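Local coordinates for protein 1-pyrroline-5-carboxylate dehydrogenase (PDB 1UZB) that probably catalyses the NAD-dependent oxidation of the aldehyde form of 1-pyrroline-5-carboxylate to glutamate, the second step of proline breakdown, at residues G44-T49 against I222-G227; R110-E115 against G216-E221; A118-E123 against V129-D134. One frame throughout, in Å; residues are numbered along the deposited sequence.

How the contacts relate
Starting from the N terminus, the chain passes first through 44-49, on an outer strand, within this chain, of a small four-stranded sheet, and much later returns beside it at 222-227, the end of helix 213-226; contact 1 thus closes the longest loop. Nested inside it, contact 2 brings 110-115, where helix 95-111 gives way to helix 113-124, against the preceding residues of helix 213-226. Inside that loop again lies contact 3, a short closure between helix 113-124 and helix 128-149. Contacts 1 and 2 touch where the Trp-46 indole packs against 216-221, and contacts 2 and 3 where Lys-218 meets Thr-119. Helix 213-226 and helix 113-124 are each used twice.

Contact 1 of 3, residues G44-T49 against I222-G227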
ATOM      1  N   GLY A  44       8.317 -41.887   6.421  1.00 10.68           N
ATOM      2  CA  GLY A  44       7.835 -41.690   7.775  1.00 11.19           C
ATOM      3  C   GLY A  44       8.321 -42.644   8.848  1.00 12.53           C
ATOM      4  O   GLY A  44       7.843 -42.587   9.980  1.00 13.29           O
ATOM      5  N   GLU A  45       9.265 -43.516   8.511  1.00 12.54           N
ATOM      6  CA  GLU A  45       9.781 -44.462   9.494  1.00 13.05           C
ATOM      7  C   GLU A  45      11.285 -44.665   9.380  1.00 12.26           C
ATOM      8  O   GLU A  45      11.869 -44.502   8.306  1.00 10.86           O
ATOM      9  CB  GLU A  45       9.078 -45.814   9.348  1.00 17.08           C
ATOM     10  CG  GLU A  45       9.214 -46.437   7.967  1.00 20.74           C
ATOM     11  CD  GLU A  45       8.585 -47.818   7.877  1.00 24.23           C
ATOM     12  OE1 GLU A  45       8.541 -48.377   6.762  1.00 26.43           O
ATOM     13  OE2 GLU A  45       8.141 -48.346   8.920  1.00 26.97           O
ATOM     14  N   TRP A  46      11.912 -45.014  10.498  1.00 11.38           N
ATOM     15  CA  TRP A  46      13.344 -45.269  10.505  1.00 11.60           C
ATOM     16  C   TRP A  46      13.563 -46.682   9.976  1.00 12.59           C
ATOM     17  O   TRP A  46      12.972 -47.642  10.476  1.00 15.46           O
ATOM     18  CB  TRP A  46      13.905 -45.130  11.921  1.00 10.22           C
ATOM     19  CG  TRP A  46      13.816 -43.727  12.447  1.00 11.05           C
ATOM     20  CD1 TRP A  46      12.821 -43.200  13.222  1.00 11.70           C
ATOM     21  CD2 TRP A  46      14.740 -42.660  12.199  1.00 10.55           C
ATOM     22  NE1 TRP A  46      13.069 -41.870  13.471  1.00 11.69           N
ATOM     23  CE2 TRP A  46      14.240 -41.515  12.854  1.00 10.47           C
ATOM     24  CE3 TRP A  46      15.942 -42.562  11.483  1.00 10.42           C
ATOM     25  CZ2 TRP A  46      14.901 -40.282  12.815  1.00 11.24           C
ATOM     26  CZ3 TRP A  46      16.601 -41.334  11.446  1.00  9.44           C
ATOM     27  CH2 TRP A  46      16.074 -40.211  12.110  1.00  9.81           C
ATOM     28  N   VAL A  47      14.403 -46.798   8.954  1.00 12.62           N
ATOM     29  CA  VAL A  47      14.692 -48.079   8.320  1.00 14.14           C
ATOM     30  C   VAL A  47      16.185 -48.366   8.387  1.00 13.60           C
ATOM     31  O   VAL A  47      16.998 -47.570   7.918  1.00 12.29           O
ATOM     32  CB  VAL A  47      14.254 -48.063   6.836  1.00 14.75           C
ATOM     33  CG1 VAL A  47      14.427 -49.444   6.222  1.00 18.75           C
ATOM     34  CG2 VAL A  47      12.811 -47.599   6.725  1.00 15.49           C
ATOM     35  N   ASP A  48      16.544 -49.509   8.964  1.00 13.42           N
ATOM     36  CA  ASP A  48      17.945 -49.880   9.094  1.00 13.58           C
ATOM     37  C   ASP A  48      18.415 -50.691   7.890  1.00 13.79           C
ATOM     38  O   ASP A  48      17.608 -51.151   7.083  1.00 13.34           O
ATOM     39  CB  ASP A  48      18.152 -50.698  10.371  1.00 13.56           C
ATOM     40  CG  ASP A  48      19.500 -50.442  11.017  1.00 14.90           C
ATOM     41  OD1 ASP A  48      20.381 -49.845  10.362  1.00 13.72           O
ATOM     42  OD2 ASP A  48      19.678 -50.846  12.185  1.00 17.41           O
ATOM     43  N   THR A  49      19.730 -50.851   7.774  1.00 12.92           N
ATOM     44  CA  THR A  49      20.325 -51.621   6.690  1.00 14.14           C
ATOM     45  C   THR A  49      21.378 -52.546   7.286  1.00 15.12           C
ATOM     46  O   THR A  49      21.766 -52.383   8.441  1.00 15.39           O
ATOM     47  CB  THR A  49      20.995 -50.706   5.644  1.00 14.41           C
ATOM     48  OG1 THR A  49      22.030 -49.938   6.268  1.00 12.80           O
ATOM     49  CG2 THR A  49      19.971 -49.765   5.031  1.00 13.86           C
ATOM     50  N   ILE A 222      13.929 -34.312  14.497  1.00  7.09           N
ATOM     51  CA  ILE A 222      13.098 -33.128  14.660  1.00  6.72           C
ATOM     52  C   ILE A 222      11.979 -33.112  13.615  1.00  5.69           C
ATOM     53  O   ILE A 222      10.821 -32.837  13.942  1.00  5.44           O
ATOM     54  CB  ILE A 222      13.947 -31.841  14.556  1.00  6.95           C
ATOM     55  CG1 ILE A 222      14.882 -31.751  15.768  1.00  9.31           C
ATOM     56  CG2 ILE A 222      13.044 -30.616  14.494  1.00  7.87           C
ATOM     57  CD1 ILE A 222      15.929 -30.654  15.670  1.00  8.50           C
ATOM     58  N   PHE A 223      12.310 -33.417  12.364  1.00  6.43           N
ATOM     59  CA  PHE A 223      11.280 -33.441  11.327  1.00  6.16           C
ATOM     60  C   PHE A 223      10.205 -34.474  11.671  1.00  6.09           C
ATOM     61  O   PHE A 223       9.009 -34.232  11.483  1.00  6.61           O
ATOM     62  CB  PHE A 223      11.870 -33.789   9.953  1.00  6.58           C
ATOM     63  CG  PHE A 223      12.806 -32.745   9.386  1.00  7.03           C
ATOM     64  CD1 PHE A 223      12.705 -31.400   9.742  1.00  7.87           C
ATOM     65  CD2 PHE A 223      13.763 -33.113   8.446  1.00  7.91           C
ATOM     66  CE1 PHE A 223      13.549 -30.439   9.161  1.00  8.71           C
ATOM     67  CE2 PHE A 223      14.602 -32.167   7.864  1.00  7.59           C
ATOM     68  CZ  PHE A 223      14.496 -30.828   8.221  1.00  9.46           C
ATOM     69  N   HIS A 224      10.636 -35.629  12.176  1.00  6.97           N
ATOM     70  CA  HIS A 224       9.706 -36.689  12.536  1.00  7.65           C
ATOM     71  C   HIS A 224       8.792 -36.240  13.668  1.00  8.05           C
ATOM     72  O   HIS A 224       7.573 -36.395  13.592  1.00  8.62           O
ATOM     73  CB  HIS A 224      10.466 -37.949  12.963  1.00  9.56           C
ATOM     74  CG  HIS A 224       9.573 -39.079  13.377  1.00  9.28           C
ATOM     75  ND1 HIS A 224       8.783 -39.771  12.486  1.00 11.57           N
ATOM     76  CD2 HIS A 224       9.333 -39.622  14.594  1.00 12.80           C
ATOM     77  CE1 HIS A 224       8.094 -40.693  13.136  1.00 10.77           C
ATOM     78  NE2 HIS A 224       8.410 -40.623  14.417  1.00 12.60           N
ATOM     79  N   GLU A 225       9.380 -35.678  14.717  1.00  7.19           N
ATOM     80  CA  GLU A 225       8.588 -35.221  15.851  1.00  8.19           C
ATOM     81  C   GLU A 225       7.615 -34.114  15.447  1.00  7.81           C
ATOM     82  O   GLU A 225       6.486 -34.060  15.942  1.00  8.47           O
ATOM     83  CB  GLU A 225       9.502 -34.735  16.979  1.00 10.58           C
ATOM     84  CG  GLU A 225       8.744 -34.241  18.198  1.00 13.47           C
ATOM     85  CD  GLU A 225       9.640 -33.998  19.394  1.00 17.89           C
ATOM     86  OE1 GLU A 225       9.147 -33.438  20.394  1.00 21.37           O
ATOM     87  OE2 GLU A 225      10.829 -34.372  19.337  1.00 21.58           O
ATOM     88  N   ALA A 226       8.054 -33.235  14.548  1.00  7.46           N
ATOM     89  CA  ALA A 226       7.213 -32.134  14.078  1.00  6.93           C
ATOM     90  C   ALA A 226       5.956 -32.656  13.392  1.00  7.00           C
ATOM     91  O   ALA A 226       4.910 -32.016  13.429  1.00  8.06           O
ATOM     92  CB  ALA A 226       7.997 -31.242  13.120  1.00  7.30           C
ATOM     93  N   GLY A 227       6.074 -33.807  12.741  1.00  7.02           N
ATOM     94  CA  GLY A 227       4.916 -34.391  12.092  1.00  7.44           C
ATOM     95  C   GLY A 227       4.810 -34.297  10.584  1.00  6.66           C
ATOM     96  O   GLY A 227       3.706 -34.365  10.046  1.00  7.43           O
TER
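His-224 supplies all of the touching surface on the helix side, and it faces two residues of the opposite segment, Trp-46 and Gly-44. The imidazole stands out from the last turn of helix 213-226, with CG anti to the backbone N (chi1 179°), and this swings the ring across to the strand. There the indole of Trp-46 meets it in an edge-to-face pair: NE1 of Trp-46 lies over one face of the imidazole, with the five-membered ring centroid 5.6 Å from the centroid of His-224 and the planes 65° apart. The closest atoms, Trp-46 NE1 and His-224 CG, are 4.5 Å apart, so the rings meet without being pressed together.

Gly-44 contributes backbone alone. It sits in the tight turn of the hairpin joining strands 36-42 and 45-47, with a positive phi of 79° that suits glycine, and its carbonyl O comes obliquely to the imidazole, 3.7 Å from His-224 CE1. The polar end of the histidine is served by a third neighbour: ND1 is hydrogen-bonded to the hydroxyl of Tyr-41, on the first strand of the same hairpin. The Tyr-41 ring also packs edge-to-face with Trp-46 and meets the His-224 ring at a steep angle, so three aromatic groups gather here.

What results is a modest surface join between hairpin and helix end, made by ring packing and a loose carbonyl approach, with the imidazole's rotation probably set by the tyrosine bond.

Contact 2 of 3, residues R110-E115 against G216-E221; sequences RRRKRE and GAKVFE
Arg-112, Glu-115, Lys-218 and Glu-221 form a salt-bridge network that ties the start of helix 113-124 to the middle of helix 213-226. The tight part centres on Arg-112, which occupies the N-cap position of its helix. Its chain bends at chi3 (62°), and the guanidinium grips Glu-115 side-on with two nitrogens: NE bonds OE1 at 3.0 Å and NH1 bonds OE2 at 2.7 Å.

NH1 also reaches across to the other helix, where Glu-221 OE1 lies at 3.0 Å, in the guanidinium plane and almost straight on (170°). The guanidinium and carboxylate planes are 68° apart, and OE1 is met from above its carboxylate plane. Close by, Arg-112 NH2 rests 3.6 Å from Glu-221 CB. The second oxygen of Glu-221 is taken by a salt bridge to Arg-36.

The other side is looser. The extended chain of Lys-218 crosses Glu-115 at a slant, yet NZ and OE2 are 3.4 Å apart, a weak bond; the ammonium group is also held by Thr-119 and Glu-33. Water fills in here. One molecule accepts from Lys-218 NZ at 2.7 Å and donates to Glu-115 OE2. Another links the two carboxylates, whose like charge the shared arginine probably offsets, by donating to Glu-115 OE2 at 3.0 Å and to Glu-221 OE1 at 2.6 Å.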
ATOM      1  N   ARG A 110      14.783 -25.260  18.233  1.00  5.75           N
ATOM      2  CA  ARG A 110      15.234 -24.270  19.202  1.00  7.60           C
ATOM      3  C   ARG A 110      15.382 -24.885  20.596  1.00  8.08           C
ATOM      4  O   ARG A 110      16.310 -24.549  21.333  1.00  8.92           O
ATOM      5  CB  ARG A 110      14.257 -23.087  19.239  1.00  7.46           C
ATOM      6  CG  ARG A 110      14.742 -21.909  20.070  1.00  9.32           C
ATOM      7  CD  ARG A 110      13.779 -20.724  20.023  1.00  9.74           C
ATOM      8  NE  ARG A 110      13.673 -20.124  18.693  1.00  9.47           N
ATOM      9  CZ  ARG A 110      12.655 -20.310  17.857  1.00 10.38           C
ATOM     10  NH1 ARG A 110      12.653 -19.716  16.669  1.00  9.50           N
ATOM     11  NH2 ARG A 110      11.638 -21.085  18.206  1.00 11.24           N
ATOM     12  N   ARG A 111      14.479 -25.792  20.955  1.00  7.80           N
ATOM     13  CA  ARG A 111      14.555 -26.430  22.266  1.00  9.06           C
ATOM     14  C   ARG A 111      15.674 -27.468  22.364  1.00  9.42           C
ATOM     15  O   ARG A 111      16.012 -27.911  23.459  1.00 11.15           O
ATOM     16  CB  ARG A 111      13.206 -27.061  22.624  1.00  9.90           C
ATOM     17  CG  ARG A 111      12.137 -26.022  22.918  1.00 12.75           C
ATOM     18  CD  ARG A 111      10.735 -26.596  22.907  1.00 14.36           C
ATOM     19  NE  ARG A 111       9.750 -25.537  23.098  1.00 15.94           N
ATOM     20  CZ  ARG A 111       8.576 -25.483  22.476  1.00 16.17           C
ATOM     21  NH1 ARG A 111       8.230 -26.432  21.616  1.00 14.73           N
ATOM     22  NH2 ARG A 111       7.757 -24.466  22.704  1.00 18.89           N
ATOM     23  N   ARG A 112      16.249 -27.853  21.226  1.00  8.29           N
ATOM     24  CA  ARG A 112      17.342 -28.828  21.205  1.00  9.05           C
ATOM     25  C   ARG A 112      18.643 -28.178  20.738  1.00  8.78           C
ATOM     26  O   ARG A 112      19.583 -28.861  20.325  1.00  8.00           O
ATOM     27  CB  ARG A 112      17.000 -30.001  20.277  1.00 11.18           C
ATOM     28  CG  ARG A 112      15.866 -30.879  20.782  1.00 14.63           C
ATOM     29  CD  ARG A 112      15.623 -32.071  19.865  1.00 16.30           C
ATOM     30  NE  ARG A 112      16.781 -32.959  19.786  1.00 18.74           N
ATOM     31  CZ  ARG A 112      16.790 -34.120  19.135  1.00 20.65           C
ATOM     32  NH1 ARG A 112      17.886 -34.866  19.112  1.00 20.87           N
ATOM     33  NH2 ARG A 112      15.699 -34.535  18.507  1.00 23.42           N
ATOM     34  N   LYS A 113      18.693 -26.854  20.828  1.00  8.52           N
ATOM     35  CA  LYS A 113      19.847 -26.081  20.385  1.00  9.15           C
ATOM     36  C   LYS A 113      21.201 -26.525  20.940  1.00  7.37           C
ATOM     37  O   LYS A 113      22.129 -26.786  20.170  1.00  7.71           O
ATOM     38  CB  LYS A 113      19.612 -24.598  20.697  1.00 13.33           C
ATOM     39  CG  LYS A 113      20.679 -23.654  20.169  1.00 17.79           C
ATOM     40  CD  LYS A 113      20.113 -22.257  19.930  1.00 19.55           C
ATOM     41  CE  LYS A 113      19.436 -21.684  21.163  1.00 21.54           C
ATOM     42  NZ  LYS A 113      19.014 -20.277  20.931  1.00 18.28           N
ATOM     43  N   ARG A 114      21.323 -26.618  22.262  1.00  7.92           N
ATOM     44  CA  ARG A 114      22.593 -27.013  22.864  1.00  8.79           C
ATOM     45  C   ARG A 114      23.046 -28.405  22.419  1.00  6.73           C
ATOM     46  O   ARG A 114      24.234 -28.632  22.168  1.00  7.61           O
ATOM     47  CB  ARG A 114      22.494 -26.950  24.391  1.00  9.45           C
ATOM     48  CG  ARG A 114      22.303 -25.541  24.965  1.00 12.15           C
ATOM     49  CD  ARG A 114      23.562 -24.679  24.828  1.00 11.92           C
ATOM     50  NE  ARG A 114      23.528 -23.779  23.674  1.00 13.87           N
ATOM     51  CZ  ARG A 114      22.810 -22.661  23.611  1.00 12.78           C
ATOM     52  NH1 ARG A 114      22.056 -22.291  24.638  1.00 13.95           N
ATOM     53  NH2 ARG A 114      22.853 -21.903  22.523  1.00 14.03           N
ATOM     54  N   GLU A 115      22.100 -29.332  22.320  1.00  7.74           N
ATOM     55  CA  GLU A 115      22.407 -30.692  21.887  1.00  8.01           C
ATOM     56  C   GLU A 115      22.958 -30.690  20.459  1.00  7.01           C
ATOM     57  O   GLU A 115      23.950 -31.356  20.164  1.00  7.22           O
ATOM     58  CB  GLU A 115      21.148 -31.558  21.934  1.00  8.50           C
ATOM     59  CG  GLU A 115      21.397 -33.025  21.631  1.00 11.19           C
ATOM     60  CD  GLU A 115      20.126 -33.771  21.273  1.00 13.61           C
ATOM     61  OE1 GLU A 115      19.038 -33.354  21.723  1.00 16.71           O
ATOM     62  OE2 GLU A 115      20.217 -34.780  20.543  1.00 15.89           O
ATOM     63  N   GLY A 216      22.824 -34.949  10.895  1.00  7.26           N
ATOM     64  CA  GLY A 216      21.750 -34.945   9.918  1.00  6.70           C
ATOM     65  C   GLY A 216      20.609 -35.813  10.427  1.00  5.45           C
ATOM     66  O   GLY A 216      19.431 -35.492  10.250  1.00  6.39           O
ATOM     67  N   ALA A 217      20.962 -36.924  11.066  1.00  6.27           N
ATOM     68  CA  ALA A 217      19.958 -37.819  11.620  1.00  6.27           C
ATOM     69  C   ALA A 217      19.186 -37.105  12.729  1.00  6.42           C
ATOM     70  O   ALA A 217      17.972 -37.251  12.837  1.00  5.78           O
ATOM     71  CB  ALA A 217      20.616 -39.080  12.164  1.00  7.36           C
ATOM     72  N   LYS A 218      19.890 -36.327  13.549  1.00  6.14           N
ATOM     73  CA  LYS A 218      19.233 -35.603  14.630  1.00  7.15           C
ATOM     74  C   LYS A 218      18.271 -34.556  14.080  1.00  6.90           C
ATOM     75  O   LYS A 218      17.234 -34.284  14.685  1.00  8.37           O
ATOM     76  CB  LYS A 218      20.265 -34.960  15.562  1.00  7.42           C
ATOM     77  CG  LYS A 218      21.061 -35.981  16.356  1.00  8.32           C
ATOM     78  CD  LYS A 218      21.917 -35.324  17.427  1.00  9.69           C
ATOM     79  CE  LYS A 218      22.635 -36.366  18.269  1.00 11.73           C
ATOM     80  NZ  LYS A 218      23.314 -35.750  19.437  1.00 15.72           N
ATOM     81  N   VAL A 219      18.604 -33.966  12.935  1.00  6.54           N
ATOM     82  CA  VAL A 219      17.702 -32.997  12.331  1.00  7.11           C
ATOM     83  C   VAL A 219      16.446 -33.757  11.892  1.00  6.78           C
ATOM     84  O   VAL A 219      15.331 -33.257  12.034  1.00  6.64           O
ATOM     85  CB  VAL A 219      18.363 -32.284  11.124  1.00  6.89           C
ATOM     86  CG1 VAL A 219      17.321 -31.482  10.350  1.00  7.88           C
ATOM     87  CG2 VAL A 219      19.472 -31.357  11.624  1.00  7.68           C
ATOM     88  N   PHE A 220      16.613 -34.975  11.380  1.00  6.39           N
ATOM     89  CA  PHE A 220      15.448 -35.747  10.971  1.00  5.94           C
ATOM     90  C   PHE A 220      14.592 -36.189  12.149  1.00  6.64           C
ATOM     91  O   PHE A 220      13.385 -36.383  11.999  1.00  7.03           O
ATOM     92  CB  PHE A 220      15.836 -36.936  10.090  1.00  7.17           C
ATOM     93  CG  PHE A 220      15.720 -36.632   8.628  1.00  5.20           C
ATOM     94  CD1 PHE A 220      16.679 -35.852   7.991  1.00  6.77           C
ATOM     95  CD2 PHE A 220      14.594 -37.026   7.910  1.00  6.74           C
ATOM     96  CE1 PHE A 220      16.517 -35.459   6.668  1.00  6.36           C
ATOM     97  CE2 PHE A 220      14.420 -36.639   6.584  1.00  6.24           C
ATOM     98  CZ  PHE A 220      15.384 -35.852   5.960  1.00  6.37           C
ATOM     99  N   GLU A 221      15.199 -36.339  13.323  1.00  6.78           N
ATOM    100  CA  GLU A 221      14.418 -36.692  14.502  1.00  8.09           C
ATOM    101  C   GLU A 221      13.449 -35.532  14.728  1.00  7.00           C
ATOM    102  O   GLU A 221      12.297 -35.733  15.102  1.00  7.77           O
ATOM    103  CB  GLU A 221      15.308 -36.845  15.736  1.00  9.31           C
ATOM    104  CG  GLU A 221      16.109 -38.131  15.795  1.00 10.63           C
ATOM    105  CD  GLU A 221      16.882 -38.253  17.092  1.00 12.45           C
ATOM    106  OE1 GLU A 221      17.695 -37.354  17.381  1.00 14.45           O
ATOM    107  OE2 GLU A 221      16.678 -39.243  17.823  1.00 16.21           O
TER
HETATM  108  O   HOH W   1      19.113 -37.352  19.562  1.00 30.71           O
HETATM  109  O   HOH W   2      21.842 -36.407  21.592  1.00 44.99           O

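Contact 3 of 3, residues A118-E123 against V129-D134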
ATOM      1  N   ALA A 118      26.466 -29.146  20.392  1.00  5.57           N
ATOM      2  CA  ALA A 118      27.434 -30.091  20.936  1.00  5.95           C
ATOM      3  C   ALA A 118      27.745 -31.197  19.935  1.00  5.76           C
ATOM      4  O   ALA A 118      28.879 -31.676  19.856  1.00  6.91           O
ATOM      5  CB  ALA A 118      26.903 -30.692  22.230  1.00  6.93           C
ATOM      6  N   THR A 119      26.740 -31.603  19.167  1.00  5.56           N
ATOM      7  CA  THR A 119      26.939 -32.653  18.180  1.00  5.89           C
ATOM      8  C   THR A 119      27.856 -32.134  17.072  1.00  6.46           C
ATOM      9  O   THR A 119      28.687 -32.875  16.551  1.00  7.27           O
ATOM     10  CB  THR A 119      25.597 -33.137  17.592  1.00  6.09           C
ATOM     11  OG1 THR A 119      24.743 -33.567  18.659  1.00  8.19           O
ATOM     12  CG2 THR A 119      25.821 -34.310  16.648  1.00  9.01           C
ATOM     13  N   LEU A 120      27.717 -30.859  16.722  1.00  6.32           N
ATOM     14  CA  LEU A 120      28.573 -30.253  15.701  1.00  6.26           C
ATOM     15  C   LEU A 120      30.014 -30.172  16.198  1.00  5.86           C
ATOM     16  O   LEU A 120      30.960 -30.394  15.442  1.00  6.37           O
ATOM     17  CB  LEU A 120      28.085 -28.843  15.357  1.00  6.62           C
ATOM     18  CG  LEU A 120      26.823 -28.746  14.500  1.00  5.59           C
ATOM     19  CD1 LEU A 120      26.392 -27.293  14.413  1.00  6.36           C
ATOM     20  CD2 LEU A 120      27.090 -29.310  13.110  1.00  7.27           C
ATOM     21  N   VAL A 121      30.175 -29.827  17.472  1.00  5.51           N
ATOM     22  CA  VAL A 121      31.497 -29.730  18.070  1.00  5.86           C
ATOM     23  C   VAL A 121      32.237 -31.056  17.907  1.00  6.68           C
ATOM     24  O   VAL A 121      33.372 -31.093  17.427  1.00  7.20           O
ATOM     25  CB  VAL A 121      31.394 -29.386  19.579  1.00  5.72           C
ATOM     26  CG1 VAL A 121      32.754 -29.528  20.247  1.00  6.25           C
ATOM     27  CG2 VAL A 121      30.866 -27.964  19.753  1.00  5.68           C
ATOM     28  N   TYR A 122      31.582 -32.146  18.296  1.00  6.62           N
ATOM     29  CA  TYR A 122      32.190 -33.468  18.213  1.00  6.33           C
ATOM     30  C   TYR A 122      32.259 -34.106  16.833  1.00  6.59           C
ATOM     31  O   TYR A 122      33.259 -34.753  16.515  1.00  7.27           O
ATOM     32  CB  TYR A 122      31.484 -34.433  19.173  1.00  6.96           C
ATOM     33  CG  TYR A 122      31.787 -34.163  20.628  1.00  6.92           C
ATOM     34  CD1 TYR A 122      30.775 -33.818  21.521  1.00  7.81           C
ATOM     35  CD2 TYR A 122      33.096 -34.232  21.107  1.00  7.73           C
ATOM     36  CE1 TYR A 122      31.059 -33.548  22.858  1.00  9.38           C
ATOM     37  CE2 TYR A 122      33.391 -33.963  22.437  1.00  8.77           C
ATOM     38  CZ  TYR A 122      32.367 -33.622  23.305  1.00  9.92           C
ATOM     39  OH  TYR A 122      32.659 -33.353  24.622  1.00 13.43           O
ATOM     40  N   GLU A 123      31.228 -33.930  16.008  1.00  5.79           N
ATOM     41  CA  GLU A 123      31.237 -34.567  14.694  1.00  6.09           C
ATOM     42  C   GLU A 123      32.027 -33.864  13.592  1.00  5.99           C
ATOM     43  O   GLU A 123      32.642 -34.534  12.756  1.00  6.00           O
ATOM     44  CB  GLU A 123      29.813 -34.827  14.189  1.00  6.94           C
ATOM     45  CG  GLU A 123      29.806 -35.804  13.013  1.00  8.01           C
ATOM     46  CD  GLU A 123      28.420 -36.185  12.525  1.00  8.79           C
ATOM     47  OE1 GLU A 123      28.300 -37.265  11.902  1.00  8.91           O
ATOM     48  OE2 GLU A 123      27.460 -35.413  12.747  1.00 10.07           O
ATOM     49  N   VAL A 129      31.173 -21.258  19.480  1.00  6.85           N
ATOM     50  CA  VAL A 129      30.428 -20.216  18.780  1.00  7.47           C
ATOM     51  C   VAL A 129      30.147 -20.559  17.318  1.00  6.11           C
ATOM     52  O   VAL A 129      29.095 -20.195  16.788  1.00  6.72           O
ATOM     53  CB  VAL A 129      31.133 -18.843  18.896  1.00  8.57           C
ATOM     54  CG1 VAL A 129      31.276 -18.461  20.364  0.50 11.55           C
ATOM     55  CG2 VAL A 129      32.483 -18.885  18.205  0.50 10.15           C
ATOM     56  N   GLU A 130      31.073 -21.250  16.657  1.00  5.95           N
ATOM     57  CA  GLU A 130      30.832 -21.646  15.274  1.00  5.31           C
ATOM     58  C   GLU A 130      29.644 -22.612  15.268  1.00  5.15           C
ATOM     59  O   GLU A 130      28.789 -22.559  14.381  1.00  6.03           O
ATOM     60  CB  GLU A 130      32.069 -22.331  14.683  1.00  5.64           C
ATOM     61  CG  GLU A 130      33.239 -21.397  14.360  1.00  8.76           C
ATOM     62  CD  GLU A 130      32.925 -20.382  13.264  1.00  8.69           C
ATOM     63  OE1 GLU A 130      32.106 -20.687  12.370  1.00  9.94           O
ATOM     64  OE2 GLU A 130      33.519 -19.281  13.285  1.00 12.59           O
ATOM     65  N   ALA A 131      29.584 -23.490  16.268  1.00  5.38           N
ATOM     66  CA  ALA A 131      28.485 -24.441  16.367  1.00  5.28           C
ATOM     67  C   ALA A 131      27.163 -23.710  16.619  1.00  5.52           C
ATOM     68  O   ALA A 131      26.149 -24.020  15.996  1.00  6.24           O
ATOM     69  CB  ALA A 131      28.755 -25.444  17.488  1.00  6.55           C
ATOM     70  N   SER A 132      27.176 -22.735  17.523  1.00  5.05           N
ATOM     71  CA  SER A 132      25.956 -21.992  17.826  1.00  5.87           C
ATOM     72  C   SER A 132      25.459 -21.218  16.605  1.00  5.39           C
ATOM     73  O   SER A 132      24.256 -21.162  16.347  1.00  6.03           O
ATOM     74  CB  SER A 132      26.193 -21.035  18.995  1.00  7.85           C
ATOM     75  OG  SER A 132      25.002 -20.360  19.348  0.50  3.50           O
ATOM     76  N   ALA A 133      26.378 -20.627  15.849  1.00  5.81           N
ATOM     77  CA  ALA A 133      25.988 -19.873  14.661  1.00  5.54           C
ATOM     78  C   ALA A 133      25.329 -20.783  13.628  1.00  6.50           C
ATOM     79  O   ALA A 133      24.378 -20.386  12.957  1.00  5.88           O
ATOM     80  CB  ALA A 133      27.210 -19.187  14.050  1.00  7.71           C
ATOM     81  N   ASP A 134      25.841 -22.004  13.513  1.00  5.08           N
ATOM     82  CA  ASP A 134      25.338 -22.997  12.567  1.00  4.92           C
ATOM     83  C   ASP A 134      23.880 -23.335  12.899  1.00  5.31           C
ATOM     84  O   ASP A 134      22.994 -23.219  12.050  1.00  5.71           O
ATOM     85  CB  ASP A 134      26.225 -24.252  12.650  1.00  6.41           C
ATOM     86  CG  ASP A 134      25.967 -25.253  11.532  1.00  8.58           C
ATOM     87  OD1 ASP A 134      24.793 -25.518  11.211  1.00  8.71           O
ATOM     88  OD2 ASP A 134      26.957 -25.799  10.995  1.00  8.53           O
TER
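Leu-120 and Val-121 carry helix 113-124 onto Ala-131 and Asp-134 of the next helix, 128-149, in a buried pair of consecutive helices joined by a short turn. The two segments pass each other 8.7 Å apart at their axes, with 126° between their directions, so they diverge soon after the crossing.

Taken in order, the first segment begins with residues that serve other neighbours: Ala-118 packs on helix 17-32, and Thr-119 lies against the start of helix 213-226. Leu-120 is where the crossing is made. Its CB meets Ala-131 CB at 4.1 Å, and with CG anti to the carbonyl carbon (chi1 -75°) the branched end runs on toward Asp-134. The CD1 methyl does most of the touching there: it lies 3.5 Å from Asp-134 CB and 3.6 Å from the backbone O of Ala-131, and spans the aspartate from CB to the carboxylate. Next comes Val-121, which offers one branch: CG2 reaches Ala-131 CB at 4.0 Å. The small alanine methyl is thus flanked by both side chains.

Although its stem packs against leucine, Asp-134 keeps its carboxylate occupied: OD2 forms a salt bridge with Lys-126 in the turn between the helices, and OD1 bonds the backbone N of Ala-188, the first residue of helix 188-199. With an alanine here the CB contact would remain, but Lys-126 and the amide of Ala-188 would probably lose their shared carboxylate partner, and a gap would be likely to open beside Leu-120 CD1.

Van der Waals packing, mostly of apolar groups, therefore makes the join, with leucine CD1 also resting on a carbonyl and a carboxylate; that carboxylate is probably neutralised by Lys-126 and further held by the N-H of Ala-188.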